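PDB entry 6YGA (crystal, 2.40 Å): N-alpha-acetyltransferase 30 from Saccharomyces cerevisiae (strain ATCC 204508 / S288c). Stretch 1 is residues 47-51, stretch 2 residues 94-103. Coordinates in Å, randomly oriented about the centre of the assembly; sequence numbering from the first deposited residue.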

# COMPACT_ATOMS: atom_id res chain seq x y z
N THR A 47 11.65 23.46 16.96
CA THR A 47 12.67 23.39 15.92
C THR A 47 14.01 23.77 16.53
O THR A 47 14.13 24.80 17.19
CB THR A 47 12.34 24.32 14.74
OG1 THR A 47 11.14 23.86 14.10
CG2 THR A 47 13.47 24.33 13.74
N TYR A 48 15.01 22.92 16.31
CA TYR A 48 16.34 23.12 16.87
C TYR A 48 17.38 23.10 15.76
O TYR A 48 17.19 22.45 14.72
CB TYR A 48 16.68 22.05 17.91
CG TYR A 48 15.99 22.27 19.24
CD1 TYR A 48 14.69 21.84 19.44
CD2 TYR A 48 16.65 22.91 20.28
CE1 TYR A 48 14.05 22.04 20.66
CE2 TYR A 48 16.02 23.12 21.50
CZ TYR A 48 14.72 22.68 21.68
OH TYR A 48 14.10 22.89 22.89
N ILE A 49 18.48 23.81 15.98
CA ILE A 49 19.60 23.84 15.05
C ILE A 49 20.87 23.42 15.77
O ILE A 49 20.97 23.50 17.00
CB ILE A 49 19.78 25.23 14.40
CG1 ILE A 49 19.82 26.32 15.47
CG2 ILE A 49 18.68 25.50 13.38
CD1 ILE A 49 20.09 27.71 14.94
N ALA A 50 21.84 22.96 14.99
CA ALA A 50 23.18 22.67 15.48
C ALA A 50 24.15 23.57 14.74
O ALA A 50 24.07 23.68 13.51
CB ALA A 50 23.54 21.20 15.26
N VAL A 51 25.05 24.22 15.48
CA VAL A 51 26.06 25.09 14.90
C VAL A 51 27.42 24.66 15.43
O VAL A 51 27.54 24.16 16.55
CB VAL A 51 25.80 26.59 15.20
CG1 VAL A 51 24.45 27.03 14.65
CG2 VAL A 51 25.89 26.88 16.70
N GLY A 94 27.43 11.88 15.49
CA GLY A 94 26.31 11.82 16.41
C GLY A 94 25.50 13.09 16.51
O GLY A 94 24.78 13.28 17.50
N ILE A 95 25.59 13.97 15.51
CA ILE A 95 24.87 15.24 15.58
C ILE A 95 23.37 15.02 15.42
O ILE A 95 22.56 15.61 16.14
CB ILE A 95 25.41 16.21 14.52
CG1 ILE A 95 26.92 16.41 14.71
CG2 ILE A 95 24.70 17.55 14.61
CD1 ILE A 95 27.54 17.30 13.67
N ALA A 96 22.97 14.17 14.47
CA ALA A 96 21.55 13.88 14.28
C ALA A 96 20.94 13.27 15.53
O ALA A 96 19.82 13.62 15.91
CB ALA A 96 21.36 12.95 13.08
N LYS A 97 21.67 12.37 16.19
CA LYS A 97 21.13 11.74 17.39
C LYS A 97 20.91 12.76 18.50
O LYS A 97 19.92 12.68 19.24
CB LYS A 97 22.07 10.63 17.86
CG LYS A 97 21.67 9.99 19.18
CD LYS A 97 22.53 8.78 19.49
CE LYS A 97 22.14 8.15 20.81
NZ LYS A 97 22.89 6.89 21.06
N LYS A 98 21.81 13.74 18.62
CA LYS A 98 21.65 14.75 19.66
C LYS A 98 20.48 15.68 19.36
O LYS A 98 19.78 16.12 20.28
CB LYS A 98 22.95 15.55 19.82
CG LYS A 98 23.07 16.23 21.17
CD LYS A 98 23.02 15.22 22.29
CE LYS A 98 23.05 15.89 23.65
NZ LYS A 98 23.19 14.89 24.75
N LEU A 99 20.25 15.98 18.08
CA LEU A 99 19.11 16.82 17.72
C LEU A 99 17.79 16.11 18.01
O LEU A 99 16.83 16.74 18.47
CB LEU A 99 19.20 17.21 16.24
CG LEU A 99 20.16 18.35 15.89
CD1 LEU A 99 20.42 18.38 14.39
CD2 LEU A 99 19.59 19.68 16.35
N VAL A 100 17.72 14.80 17.74
CA VAL A 100 16.52 14.05 18.06
C VAL A 100 16.30 14.02 19.57
O VAL A 100 15.18 14.20 20.05
CB VAL A 100 16.59 12.63 17.47
CG1 VAL A 100 15.38 11.81 17.89
CG2 VAL A 100 16.68 12.69 15.95
N GLU A 101 17.38 13.82 20.33
CA GLU A 101 17.25 13.73 21.78
C GLU A 101 16.77 15.05 22.39
O GLU A 101 15.94 15.05 23.30
CB GLU A 101 18.59 13.32 22.40
CG GLU A 101 18.94 11.85 22.20
CD GLU A 101 20.28 11.48 22.81
OE1 GLU A 101 21.12 12.38 23.00
OE2 GLU A 101 20.49 10.28 23.10
N ILE A 102 17.29 16.18 21.90
CA ILE A 102 16.89 17.46 22.47
C ILE A 102 15.46 17.81 22.05
O ILE A 102 14.73 18.46 22.81
CB ILE A 102 17.90 18.56 22.10
CG1 ILE A 102 17.59 19.85 22.87
CG2 ILE A 102 17.89 18.83 20.61
CD1 ILE A 102 18.63 20.92 22.68
N ALA A 103 15.04 17.37 20.87
CA ALA A 103 13.67 17.63 20.43
C ALA A 103 12.67 16.78 21.19
O ALA A 103 11.62 17.27 21.62
CB ALA A 103 13.54 17.39 18.92

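What kind of contact joins the strand to the helix? It is a packing of apolar side chains, with no hydrogen bond crossing between the two stretches. The strand, 47-51, and the helix, 95-103, run roughly antiparallel, at 150°, and their axes come within 8.9 Å of each other. The helix satisfies its own backbone: Leu99 N donates to Ile95 O at 3.0 Å. What remains between them is a matter of fit, and 280 Å² of surface, both sides summed, is buried by it. Tyr48 has the most area covered by the other stretch, 90 Å², and Leu99 and Ile102 follow with 56 and 48 Å².

Which strand residues face the helix? The alternation of an extended chain decides this: the CA-to-CB bonds of Tyr48 and Ala50 point toward the helix, while those of Thr47 and Ile49 point away. The two inward residues differ greatly in size. Tyr48 is the large bump, and its ring meets Ile102 and lies near Ala103, whereas Ala50 offers a single methyl. The helix answers with residues spaced three or four apart, Ile95, Leu99 and Ile102, which bring their side chains to the same side.

How is the tyrosine ring received? Ile102 lies over one face of it: Ile102 CG1 is 4.2 Å from the centroid of the Tyr48 ring and 23° off the normal, a CH-pi contact. Its chi angles are both t, so the chain is extended, and Ile102 CD1 is 3.6 Å from Tyr48 CE2. A flat ring suits a flexible aliphatic chain that can lie across it. Ala103 CA is 4.4 Å from Tyr48 CE1, so the ring's nearest Ala103 atom belongs to the backbone.

What fills the space between Tyr48 and Ala50? Leu99 does; it lies nearest Tyr48 in the backbone, Leu99 CA to Tyr48 CA 6.9 Å. Its CA-to-CB bond points sideways, but the end of the side chain comes nearer the strand. Leu99 CD2 rests against the strand backbone, 4.0 Å from Tyr48 O and 4.0 Å from Ile49 C, and is 4.1 Å from Tyr48 CB; Leu99 CD1 is 4.3 Å from Ala50 CB.

Why does a residue as small as Ala50 still make contact? The CA-to-CB bond of Ile95, near the start of the helix, points toward the strand, and Ile95 CG2 meets Ala50 CB at 3.9 Å. The short methyl leaves a shallow place, and the branched side chains of Ile95 and Leu99 reach into it from the helix.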